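Local coordinates for protein angel homolog 2 (Homo sapiens, PDB 6RVZ) that belongs to the CCR4/nocturin family, probably binds mRNA 3' untranslated regions and probably hydrolyses 2',3'-cyclic phosphate ends of RNA, at residues 53-58 with 99-104; 139-144 with 191-196; 166-171 with 197-202. All coordinates share one frame; numbering follows the deposited sequence.

Overall arrangement
From the N terminus, interaction 1 closes first: 40 residues, about half of them helical, separate 53-58 from 99-104, which pair as parallel neighbours in one sheet. Interactions 2 and 3 follow and cross, since 139-144 and 166-171 both open before 191-196 and 197-202 close on them. Interaction 2 joins the first sheet to the second, and interaction 3 brings together the loops before strand 171-179 and before helix 203-221. Interactions 1 and 2 touch, with centres about 7 Å apart, through Q104 and N193; interactions 2 and 3 touch through H195 and N170. All three reach the bound adenosine-2',3'-vanadate, so together they join both sheets to its site.

Interaction 1. Residues 53-58 with 99-104; sequences SVMSYN and DVLCLQ. With KL2 (adenosine-2',3'-vanadate), chain B.
The carboxylate of D99 and the amide of Q104, flat groups near opposite ends of the pairing, meet 53-58 through their polar atoms. S53 N donates to D99 OD2 on its anti side, 17° out of the carboxylate plane, at 2.9 Å. S53 OG sits between its own N and carbonyl carbon (chi1 56°), where it accepts the N-H of D99 at 3.0 Å. At the other end Q104, bent at chi2 (87°), folds back over strand 53-58: NE2 gives S56 OG a weak bond of 3.4 Å, its main partner being N193, while a water joins OE1 to S56 OG. Between these ends runs regular parallel pairing, with C102 N to M55 O at 2.7 Å nearly linear. M55 CB packs on L101 CD2 at 3.9 Å, and Y57 CB meets L103 CD2 at the same distance. The N58 amide leaves the sheet toward the ligand, ND2 lying 2.9 Å from vanadate O3V, and it is held by D236 and E105 close to the magnesium ion. The two parallel strands and helix 82-96 between them form a beta-alpha-beta crossover. That helix packs on the M55, Y57 and L101 face, with E92 bonding the Y57 hydroxyl; strands 231-236 and 189-195 of the second sheet lie against V54, V100 and C102.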
loop_
_atom_site.group_PDB
_atom_site.type_symbol
_atom_site.label_atom_id
_atom_site.label_comp_id
_atom_site.label_asym_id
_atom_site.label_seq_id
_atom_site.Cartn_x
_atom_site.Cartn_y
_atom_site.Cartn_z
ATOM N N SER A 53 4.238 -9.240 -12.938
ATOM C CA SER A 53 4.894 -8.139 -12.251
ATOM C C SER A 53 3.852 -7.242 -11.582
ATOM O O SER A 53 2.752 -7.071 -12.105
ATOM C CB SER A 53 5.747 -7.355 -13.212
ATOM O OG SER A 53 4.968 -6.899 -14.307
ATOM N N VAL A 54 4.221 -6.663 -10.427
ATOM C CA VAL A 54 3.344 -5.807 -9.639
ATOM C C VAL A 54 4.060 -4.485 -9.365
ATOM O O VAL A 54 5.199 -4.486 -8.907
ATOM C CB VAL A 54 2.932 -6.490 -8.319
ATOM C CG1 VAL A 54 2.032 -5.602 -7.469
ATOM C CG2 VAL A 54 2.274 -7.841 -8.559
ATOM N N MET A 55 3.369 -3.367 -9.635
ATOM C CA MET A 55 3.842 -2.030 -9.302
ATOM C C MET A 55 2.938 -1.419 -8.230
ATOM O O MET A 55 1.721 -1.383 -8.399
ATOM C CB MET A 55 3.815 -1.116 -10.534
ATOM C CG MET A 55 4.344 0.287 -10.267
ATOM S SD MET A 55 4.113 1.402 -11.676
ATOM C CE MET A 55 5.505 0.928 -12.697
ATOM N N SER A 56 3.548 -0.927 -7.139
ATOM C CA SER A 56 2.861 -0.128 -6.135
ATOM C C SER A 56 3.394 1.305 -6.179
ATOM O O SER A 56 4.599 1.519 -6.041
ATOM C CB SER A 56 3.009 -0.730 -4.758
ATOM O OG SER A 56 2.279 0.018 -3.795
ATOM N N TYR A 57 2.493 2.284 -6.363
ATOM C CA TYR A 57 2.892 3.662 -6.617
ATOM C C TYR A 57 1.853 4.642 -6.064
ATOM O O TYR A 57 0.716 4.672 -6.527
ATOM C CB TYR A 57 3.099 3.874 -8.122
ATOM C CG TYR A 57 3.925 5.074 -8.521
ATOM C CD1 TYR A 57 4.712 5.759 -7.608
ATOM C CD2 TYR A 57 3.957 5.498 -9.842
ATOM C CE1 TYR A 57 5.477 6.850 -7.987
ATOM C CE2 TYR A 57 4.721 6.584 -10.238
ATOM C CZ TYR A 57 5.487 7.264 -9.308
ATOM O OH TYR A 57 6.248 8.332 -9.688
ATOM N N ASN A 58 2.258 5.434 -5.059
ATOM C CA ASN A 58 1.541 6.613 -4.599
ATOM C C ASN A 58 1.923 7.742 -5.550
ATOM O O ASN A 58 3.072 8.181 -5.547
ATOM C CB ASN A 58 1.889 6.903 -3.133
ATOM C CG ASN A 58 1.186 8.116 -2.562
ATOM O OD1 ASN A 58 0.987 9.112 -3.255
ATOM N ND2 ASN A 58 0.806 8.042 -1.297
ATOM N N ASP A 99 2.248 -5.945 -14.966
ATOM C CA ASP A 99 1.030 -6.702 -15.209
ATOM C C ASP A 99 -0.083 -6.221 -14.277
ATOM O O ASP A 99 -1.248 -6.227 -14.664
ATOM C CB ASP A 99 1.274 -8.205 -15.050
ATOM C CG ASP A 99 2.265 -8.758 -16.058
ATOM O OD1 ASP A 99 2.058 -8.527 -17.262
ATOM O OD2 ASP A 99 3.241 -9.394 -15.629
ATOM N N VAL A 100 0.289 -5.815 -13.052
ATOM C CA VAL A 100 -0.657 -5.325 -12.058
ATOM C C VAL A 100 -0.170 -3.973 -11.534
ATOM O O VAL A 100 0.990 -3.843 -11.148
ATOM C CB VAL A 100 -0.831 -6.335 -10.904
ATOM C CG1 VAL A 100 -1.849 -5.860 -9.877
ATOM C CG2 VAL A 100 -1.201 -7.721 -11.407
ATOM N N LEU A 101 -1.068 -2.973 -11.521
ATOM C CA LEU A 101 -0.807 -1.671 -10.923
ATOM C C LEU A 101 -1.634 -1.522 -9.644
ATOM O O LEU A 101 -2.852 -1.683 -9.673
ATOM C CB LEU A 101 -1.181 -0.559 -11.913
ATOM C CG LEU A 101 -0.519 -0.616 -13.290
ATOM C CD1 LEU A 101 -0.969 0.557 -14.147
ATOM C CD2 LEU A 101 0.996 -0.633 -13.176
ATOM N N CYS A 102 -0.958 -1.214 -8.529
ATOM C CA CYS A 102 -1.608 -0.790 -7.296
ATOM C C CYS A 102 -1.221 0.659 -7.003
ATOM O O CYS A 102 -0.099 0.929 -6.581
ATOM C CB CYS A 102 -1.225 -1.695 -6.130
ATOM S SG CYS A 102 -1.952 -3.350 -6.249
ATOM N N LEU A 103 -2.153 1.589 -7.248
ATOM C CA LEU A 103 -1.886 3.015 -7.140
ATOM C C LEU A 103 -2.618 3.599 -5.931
ATOM O O LEU A 103 -3.707 3.145 -5.586
ATOM C CB LEU A 103 -2.339 3.707 -8.432
ATOM C CG LEU A 103 -1.822 3.100 -9.736
ATOM C CD1 LEU A 103 -2.471 3.776 -10.930
ATOM C CD2 LEU A 103 -0.308 3.202 -9.833
ATOM N N GLN A 104 -2.003 4.618 -5.310
ATOM C CA GLN A 104 -2.604 5.384 -4.227
ATOM C C GLN A 104 -2.612 6.865 -4.612
ATOM O O GLN A 104 -1.867 7.280 -5.500
ATOM C CB GLN A 104 -1.842 5.156 -2.917
ATOM C CG GLN A 104 -1.700 3.685 -2.536
ATOM C CD GLN A 104 -0.488 3.031 -3.155
ATOM O OE1 GLN A 104 0.575 3.639 -3.278
ATOM N NE2 GLN A 104 -0.636 1.776 -3.546
HETATM O O2V KL2 B . 2.905 10.883 3.696
HETATM V V KL2 B . 1.482 10.245 2.489
HETATM O "O2'" KL2 B . 0.827 12.108 2.255
HETATM O O1V KL2 B . 2.030 8.244 2.825
HETATM O O3V KL2 B . 1.819 10.115 0.422
HETATM O "O3'" KL2 B . -0.363 9.985 3.203
HETATM C "C3'" KL2 B . -1.069 11.212 3.394
HETATM C "C2'" KL2 B . -0.149 12.408 3.240
HETATM C "C4'" KL2 B . -2.132 11.498 2.351
HETATM C "C5'" KL2 B . -3.439 10.777 2.668
HETATM O "O5'" KL2 B . -4.031 11.323 3.853
HETATM O "O4'" KL2 B . -2.262 12.934 2.336
HETATM C "C1'" KL2 B . -1.051 13.551 2.815
HETATM N N1 KL2 B . 1.075 16.610 6.462
HETATM C C2 KL2 B . 1.692 15.889 5.510
HETATM N N3 KL2 B . 0.998 15.145 4.633
HETATM C C4 KL2 B . -0.354 15.103 4.697
HETATM C C5 KL2 B . -1.009 15.836 5.675
HETATM C C6 KL2 B . -0.270 16.601 6.568
HETATM N N6 KL2 B . -0.887 17.326 7.531
HETATM N N7 KL2 B . -2.326 15.622 5.529
HETATM C C8 KL2 B . -2.470 14.784 4.486
HETATM N N9 KL2 B . -1.281 14.460 3.978
HETATM O O HOH W 1 2.899 2.511 -2.985
#

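Interaction 2. Residues 139-144 with 191-196; sequences CAICFK and VANTHL. With KL2 (adenosine-2',3'-vanadate), chain B.
This is a buried face-to-face contact between the two sheets of the DNase I-like alpha/beta sandwich: C139 and I141 of one sheet meet V191, N193 and H195 of the other. The strands run nearly antiparallel, at 158°, yet their axes stay 7.0 Å apart, so side chains rather than backbone ladders join them. I141 and N193 pass alongside one another in opposite senses, with I141 CG1 3.6 Å from N193 CB. The CD1 methyl at the end of that branch lies beside N193 CB and the V191 carbonyl oxygen, while on the other branch I141 CG2 meets V191 CG1 at 3.8 Å. N193 brings an amide into this interface. Its CG is trans to the backbone N (chi1 -179°), which carries the amide across to the opposite sheet; there ND2 makes a weak bond to A140 O at 3.0 Å and a further one to L103 O, while OD1 accepts from Q104. A buried amide is thus engaged at both of its ends and ties strand 189-195 to two neighbouring strands of the first sheet. Closer to the ligand, C139 SG rests against the backbone of T194 and H195, 3.7 Å from H195 N. Beyond it the end of the H195 side chain leads away from 139-144 into the ligand site, where N238 and H418 also bind. With the ligand oxygen at the edge of its imidazole, H195 NE2 donates to vanadate-ester O3' at 2.9 Å, N-H...O angle 140°.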
loop_
_atom_site.group_PDB
_atom_site.type_symbol
_atom_site.label_atom_id
_atom_site.label_comp_id
_atom_site.label_asym_id
_atom_site.label_seq_id
_atom_site.Cartn_x
_atom_site.Cartn_y
_atom_site.Cartn_z
ATOM N N CYS A 139 -7.701 4.536 -4.070
ATOM C CA CYS A 139 -6.855 3.457 -4.544
ATOM C C CYS A 139 -7.417 2.900 -5.847
ATOM O O CYS A 139 -8.631 2.825 -6.032
ATOM C CB CYS A 139 -6.782 2.329 -3.522
ATOM S SG CYS A 139 -6.032 2.817 -1.948
ATOM N N ALA A 140 -6.508 2.504 -6.742
ATOM C CA ALA A 140 -6.864 1.766 -7.940
ATOM C C ALA A 140 -6.024 0.494 -7.995
ATOM O O ALA A 140 -4.853 0.506 -7.624
ATOM C CB ALA A 140 -6.656 2.629 -9.161
ATOM N N ILE A 141 -6.661 -0.610 -8.399
ATOM C CA ILE A 141 -5.953 -1.813 -8.802
ATOM C C ILE A 141 -6.258 -2.037 -10.279
ATOM O O ILE A 141 -7.420 -2.161 -10.661
ATOM C CB ILE A 141 -6.327 -3.029 -7.928
ATOM C CG1 ILE A 141 -6.080 -2.761 -6.440
ATOM C CG2 ILE A 141 -5.584 -4.270 -8.404
ATOM C CD1 ILE A 141 -6.536 -3.873 -5.516
ATOM N N CYS A 142 -5.197 -2.057 -11.094
ATOM C CA CYS A 142 -5.297 -2.266 -12.527
ATOM C C CYS A 142 -4.501 -3.514 -12.904
ATOM O O CYS A 142 -3.484 -3.815 -12.283
ATOM C CB CYS A 142 -4.787 -1.045 -13.286
ATOM S SG CYS A 142 -5.418 0.526 -12.638
ATOM N N PHE A 143 -4.984 -4.247 -13.913
ATOM C CA PHE A 143 -4.323 -5.454 -14.381
ATOM C C PHE A 143 -4.498 -5.560 -15.894
ATOM O O PHE A 143 -5.481 -5.065 -16.441
ATOM C CB PHE A 143 -4.872 -6.689 -13.656
ATOM C CG PHE A 143 -6.334 -6.967 -13.901
ATOM C CD1 PHE A 143 -7.301 -6.543 -13.002
ATOM C CD2 PHE A 143 -6.747 -7.643 -15.040
ATOM C CE1 PHE A 143 -8.644 -6.796 -13.233
ATOM C CE2 PHE A 143 -8.091 -7.890 -15.272
ATOM C CZ PHE A 143 -9.036 -7.466 -14.368
ATOM N N LYS A 144 -3.538 -6.217 -16.555
ATOM C CA LYS A 144 -3.580 -6.428 -17.995
ATOM C C LYS A 144 -4.668 -7.450 -18.336
ATOM O O LYS A 144 -4.718 -8.519 -17.733
ATOM C CB LYS A 144 -2.206 -6.897 -18.491
ATOM C CG LYS A 144 -1.099 -5.853 -18.428
ATOM C CD LYS A 144 -1.352 -4.643 -19.308
ATOM C CE LYS A 144 -0.098 -3.846 -19.602
ATOM N NZ LYS A 144 0.795 -4.549 -20.554
ATOM N N VAL A 191 -5.286 -9.781 -4.971
ATOM C CA VAL A 191 -4.488 -8.561 -4.946
ATOM C C VAL A 191 -5.208 -7.517 -4.091
ATOM O O VAL A 191 -6.353 -7.175 -4.375
ATOM C CB VAL A 191 -4.222 -8.026 -6.367
ATOM C CG1 VAL A 191 -3.444 -6.717 -6.349
ATOM C CG2 VAL A 191 -3.509 -9.054 -7.231
ATOM N N ALA A 192 -4.515 -7.016 -3.054
ATOM C CA ALA A 192 -5.047 -6.004 -2.153
ATOM C C ALA A 192 -4.207 -4.732 -2.247
ATOM O O ALA A 192 -3.004 -4.797 -2.496
ATOM C CB ALA A 192 -5.079 -6.536 -0.740
ATOM N N ASN A 193 -4.864 -3.581 -2.044
ATOM C CA ASN A 193 -4.240 -2.266 -2.089
ATOM C C ASN A 193 -4.925 -1.379 -1.046
ATOM O O ASN A 193 -6.131 -1.490 -0.840
ATOM C CB ASN A 193 -4.312 -1.676 -3.504
ATOM C CG ASN A 193 -3.664 -0.313 -3.644
ATOM O OD1 ASN A 193 -2.871 0.098 -2.802
ATOM N ND2 ASN A 193 -3.987 0.391 -4.716
ATOM N N THR A 194 -4.150 -0.515 -0.376
ATOM C CA THR A 194 -4.706 0.425 0.588
ATOM C C THR A 194 -3.810 1.655 0.733
ATOM O O THR A 194 -2.674 1.673 0.266
ATOM C CB THR A 194 -4.929 -0.230 1.961
ATOM O OG1 THR A 194 -5.814 0.597 2.719
ATOM C CG2 THR A 194 -3.651 -0.438 2.744
ATOM N N HIS A 195 -4.377 2.683 1.377
ATOM C CA HIS A 195 -3.659 3.843 1.875
ATOM C C HIS A 195 -4.177 4.135 3.284
ATOM O O HIS A 195 -5.267 4.683 3.439
ATOM C CB HIS A 195 -3.840 5.031 0.913
ATOM C CG HIS A 195 -2.955 6.199 1.198
ATOM N ND1 HIS A 195 -2.863 7.278 0.341
ATOM C CD2 HIS A 195 -2.115 6.458 2.224
ATOM C CE1 HIS A 195 -2.012 8.154 0.832
ATOM N NE2 HIS A 195 -1.537 7.674 1.987
ATOM N N LEU A 196 -3.404 3.738 4.307
ATOM C CA LEU A 196 -3.831 3.840 5.696
ATOM C C LEU A 196 -3.761 5.290 6.178
ATOM O O LEU A 196 -3.034 6.105 5.605
ATOM C CB LEU A 196 -2.953 2.938 6.572
ATOM C CG LEU A 196 -3.090 1.431 6.351
ATOM C CD1 LEU A 196 -2.427 0.662 7.483
ATOM C CD2 LEU A 196 -4.548 1.017 6.218
HETATM O O2V KL2 B . 2.905 10.883 3.696
HETATM V V KL2 B . 1.482 10.245 2.489
HETATM O "O2'" KL2 B . 0.827 12.108 2.255
HETATM O O1V KL2 B . 2.030 8.244 2.825
HETATM O O3V KL2 B . 1.819 10.115 0.422
HETATM O "O3'" KL2 B . -0.363 9.985 3.203
HETATM C "C3'" KL2 B . -1.069 11.212 3.394
HETATM C "C2'" KL2 B . -0.149 12.408 3.240
HETATM C "C4'" KL2 B . -2.132 11.498 2.351
HETATM C "C5'" KL2 B . -3.439 10.777 2.668
HETATM O "O5'" KL2 B . -4.031 11.323 3.853
HETATM O "O4'" KL2 B . -2.262 12.934 2.336
HETATM C "C1'" KL2 B . -1.051 13.551 2.815
HETATM N N1 KL2 B . 1.075 16.610 6.462
HETATM C C2 KL2 B . 1.692 15.889 5.510
HETATM N N3 KL2 B . 0.998 15.145 4.633
HETATM C C4 KL2 B . -0.354 15.103 4.697
HETATM C C5 KL2 B . -1.009 15.836 5.675
HETATM C C6 KL2 B . -0.270 16.601 6.568
HETATM N N6 KL2 B . -0.887 17.326 7.531
HETATM N N7 KL2 B . -2.326 15.622 5.529
HETATM C C8 KL2 B . -2.470 14.784 4.486
HETATM N N9 KL2 B . -1.281 14.460 3.978
#

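Interaction 3. Residues 166-171 with 197-202; sequences LDRDNV and LYNPRR. With KL2 (adenosine-2',3'-vanadate), chain B.
R168 and R202 bring their guanidinium groups together almost perpendicular, planes 79° apart, with R168 NH1 3.8 Å from R202 NH1. R168, bent at chi2 and chi3, first lays its aliphatic part slantwise over L197, CG to L197 CD1 3.9 Å. Its guanidinium then takes D167 OD1 in its own plane, a salt bridge of 3.1 Å from NH1 to the syn side of the carboxylate, with an N-H...O angle of 168°. One water is shared by D167 OD2, R202 NH1 and, weakly, R168 NH1, and a second connects R202 NH1 with R168 NH2, the latter weakly. R202, at the N-cap position of helix 203-221, also pairs with D204. N170 stands square to L197, OD1 3.6 Å from L197 CB, while its ND2 binds H195 O and a water. That water in turn accepts from Y198 N and donates to O5' of the bound nucleoside at 2.8 Å, so one water joins both loops to the ligand. The end of the Y198 side chain leads away from 166-171. With CG trans to the backbone N (chi1 170°), its ring is set against the ligand: adenine N3 lies 3.7 Å above the ring plane toward the rim, and Y198 CB approaches the ribose C3'. Replacing Y198 by an alanine removes the ring, and the adenine would probably lose its flat aromatic partner and become freer to tilt. The two arginines are like charges, but each has its own carboxylate and they share two waters, so the acids and solvent probably offset their mutual repulsion; no direct hydrogen bond crosses between the two loops, which meet by apolar contact and through water.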
loop_
_atom_site.group_PDB
_atom_site.type_symbol
_atom_site.label_atom_id
_atom_site.label_comp_id
_atom_site.label_asym_id
_atom_site.label_seq_id
_atom_site.Cartn_x
_atom_site.Cartn_y
_atom_site.Cartn_z
ATOM N N LEU A 166 -13.661 4.624 14.185
ATOM C CA LEU A 166 -13.481 4.550 12.741
ATOM C C LEU A 166 -14.191 5.715 12.053
ATOM O O LEU A 166 -15.168 5.513 11.334
ATOM C CB LEU A 166 -14.022 3.203 12.248
ATOM C CG LEU A 166 -13.242 1.971 12.704
ATOM C CD1 LEU A 166 -13.946 0.690 12.278
ATOM C CD2 LEU A 166 -11.821 2.003 12.162
ATOM N N ASP A 167 -13.656 6.928 12.247
ATOM C CA ASP A 167 -14.256 8.156 11.740
ATOM C C ASP A 167 -13.429 8.731 10.585
ATOM O O ASP A 167 -13.666 9.865 10.174
ATOM C CB ASP A 167 -14.425 9.184 12.866
ATOM C CG ASP A 167 -13.148 9.522 13.620
ATOM O OD1 ASP A 167 -12.105 8.900 13.333
ATOM O OD2 ASP A 167 -13.208 10.399 14.504
ATOM N N ARG A 168 -12.482 7.941 10.052
ATOM C CA ARG A 168 -11.575 8.384 9.000
ATOM C C ARG A 168 -11.991 7.793 7.651
ATOM O O ARG A 168 -12.571 6.711 7.595
ATOM C CB ARG A 168 -10.133 8.000 9.356
ATOM C CG ARG A 168 -9.641 8.540 10.694
ATOM C CD ARG A 168 -10.070 9.971 10.981
ATOM N NE ARG A 168 -8.977 10.775 11.510
ATOM C CZ ARG A 168 -8.757 11.025 12.797
ATOM N NH1 ARG A 168 -9.564 10.541 13.726
ATOM N NH2 ARG A 168 -7.721 11.766 13.151
ATOM N N ASP A 169 -11.628 8.501 6.569
ATOM C CA ASP A 169 -12.181 8.299 5.235
ATOM C C ASP A 169 -11.372 7.297 4.405
ATOM O O ASP A 169 -11.695 7.076 3.240
ATOM C CB ASP A 169 -12.277 9.636 4.487
ATOM C CG ASP A 169 -10.943 10.332 4.239
ATOM O OD1 ASP A 169 -9.891 9.747 4.594
ATOM O OD2 ASP A 169 -10.960 11.460 3.695
ATOM N N ASN A 170 -10.341 6.674 4.993
ATOM C CA ASN A 170 -9.428 5.809 4.257
ATOM C C ASN A 170 -10.169 4.574 3.739
ATOM O O ASN A 170 -11.209 4.196 4.278
ATOM C CB ASN A 170 -8.215 5.422 5.110
ATOM C CG ASN A 170 -7.442 6.623 5.613
ATOM O OD1 ASN A 170 -7.767 7.171 6.665
ATOM N ND2 ASN A 170 -6.425 7.036 4.872
ATOM N N VAL A 171 -9.617 3.953 2.685
ATOM C CA VAL A 171 -10.240 2.815 2.024
ATOM C C VAL A 171 -9.182 1.781 1.639
ATOM O O VAL A 171 -7.981 2.052 1.652
ATOM C CB VAL A 171 -11.042 3.246 0.778
ATOM C CG1 VAL A 171 -12.284 4.040 1.146
ATOM C CG2 VAL A 171 -10.185 4.019 -0.217
ATOM N N LEU A 197 -4.519 5.581 7.251
ATOM C CA LEU A 197 -4.561 6.885 7.903
ATOM C C LEU A 197 -3.147 7.431 8.093
ATOM O O LEU A 197 -2.263 6.719 8.563
ATOM C CB LEU A 197 -5.266 6.741 9.259
ATOM C CG LEU A 197 -5.260 7.982 10.151
ATOM C CD1 LEU A 197 -6.015 9.128 9.494
ATOM C CD2 LEU A 197 -5.848 7.672 11.517
ATOM N N TYR A 198 -2.955 8.707 7.739
ATOM C CA TYR A 198 -1.666 9.366 7.862
ATOM C C TYR A 198 -1.388 9.752 9.314
ATOM O O TYR A 198 -0.299 9.483 9.817
ATOM C CB TYR A 198 -1.608 10.598 6.956
ATOM C CG TYR A 198 -0.405 11.472 7.191
ATOM C CD1 TYR A 198 0.851 11.091 6.750
ATOM C CD2 TYR A 198 -0.515 12.669 7.881
ATOM C CE1 TYR A 198 1.966 11.879 6.977
ATOM C CE2 TYR A 198 0.589 13.470 8.117
ATOM C CZ TYR A 198 1.835 13.073 7.664
ATOM O OH TYR A 198 2.928 13.859 7.891
ATOM N N ASN A 199 -2.370 10.392 9.970
ATOM C CA ASN A 199 -2.197 11.000 11.284
ATOM C C ASN A 199 -1.270 10.143 12.148
ATOM O O ASN A 199 -1.641 9.047 12.556
ATOM C CB ASN A 199 -3.539 11.237 11.982
ATOM C CG ASN A 199 -3.414 12.069 13.243
ATOM O OD1 ASN A 199 -3.021 11.563 14.291
ATOM N ND2 ASN A 199 -3.750 13.344 13.154
ATOM N N PRO A 200 -0.030 10.602 12.437
ATOM C CA PRO A 200 0.932 9.805 13.205
ATOM C C PRO A 200 0.483 9.308 14.582
ATOM O O PRO A 200 0.898 8.229 15.003
ATOM C CB PRO A 200 2.127 10.762 13.364
ATOM C CG PRO A 200 2.029 11.672 12.161
ATOM C CD PRO A 200 0.541 11.880 11.982
ATOM N N ARG A 201 -0.358 10.088 15.280
ATOM C CA ARG A 201 -0.728 9.793 16.659
ATOM C C ARG A 201 -1.669 8.589 16.739
ATOM O O ARG A 201 -1.572 7.806 17.680
ATOM C CB ARG A 201 -1.377 11.013 17.328
ATOM C CG ARG A 201 -1.790 10.783 18.777
ATOM C CD ARG A 201 -2.140 12.060 19.517
ATOM N NE ARG A 201 -3.366 12.710 19.065
ATOM C CZ ARG A 201 -4.232 13.340 19.853
ATOM N NH1 ARG A 201 -4.068 13.338 21.166
ATOM N NH2 ARG A 201 -5.270 13.961 19.321
ATOM N N ARG A 202 -2.576 8.433 15.762
ATOM C CA ARG A 202 -3.710 7.528 15.903
ATOM C C ARG A 202 -3.376 6.135 15.366
ATOM O O ARG A 202 -3.920 5.701 14.352
ATOM C CB ARG A 202 -4.939 8.123 15.206
ATOM C CG ARG A 202 -5.396 9.461 15.774
ATOM C CD ARG A 202 -5.650 9.427 17.272
ATOM N NE ARG A 202 -6.619 8.402 17.633
ATOM C CZ ARG A 202 -7.938 8.564 17.603
ATOM N NH1 ARG A 202 -8.458 9.722 17.226
ATOM N NH2 ARG A 202 -8.733 7.567 17.951
HETATM O O2V KL2 B . 2.905 10.883 3.696
HETATM V V KL2 B . 1.482 10.245 2.489
HETATM O "O2'" KL2 B . 0.827 12.108 2.255
HETATM O O1V KL2 B . 2.030 8.244 2.825
HETATM O O3V KL2 B . 1.819 10.115 0.422
HETATM O "O3'" KL2 B . -0.363 9.985 3.203
HETATM C "C3'" KL2 B . -1.069 11.212 3.394
HETATM C "C2'" KL2 B . -0.149 12.408 3.240
HETATM C "C4'" KL2 B . -2.132 11.498 2.351
HETATM C "C5'" KL2 B . -3.439 10.777 2.668
HETATM O "O5'" KL2 B . -4.031 11.323 3.853
HETATM O "O4'" KL2 B . -2.262 12.934 2.336
HETATM C "C1'" KL2 B . -1.051 13.551 2.815
HETATM N N1 KL2 B . 1.075 16.610 6.462
HETATM C C2 KL2 B . 1.692 15.889 5.510
HETATM N N3 KL2 B . 0.998 15.145 4.633
HETATM C C4 KL2 B . -0.354 15.103 4.697
HETATM C C5 KL2 B . -1.009 15.836 5.675
HETATM C C6 KL2 B . -0.270 16.601 6.568
HETATM N N6 KL2 B . -0.887 17.326 7.531
HETATM N N7 KL2 B . -2.326 15.622 5.529
HETATM C C8 KL2 B . -2.470 14.784 4.486
HETATM N N9 KL2 B . -1.281 14.460 3.978
HETATM O O HOH W 2 -11.037 10.524 16.111
HETATM O O HOH W 3 -7.187 12.325 16.532
HETATM O O HOH W 4 -5.205 9.562 5.691
#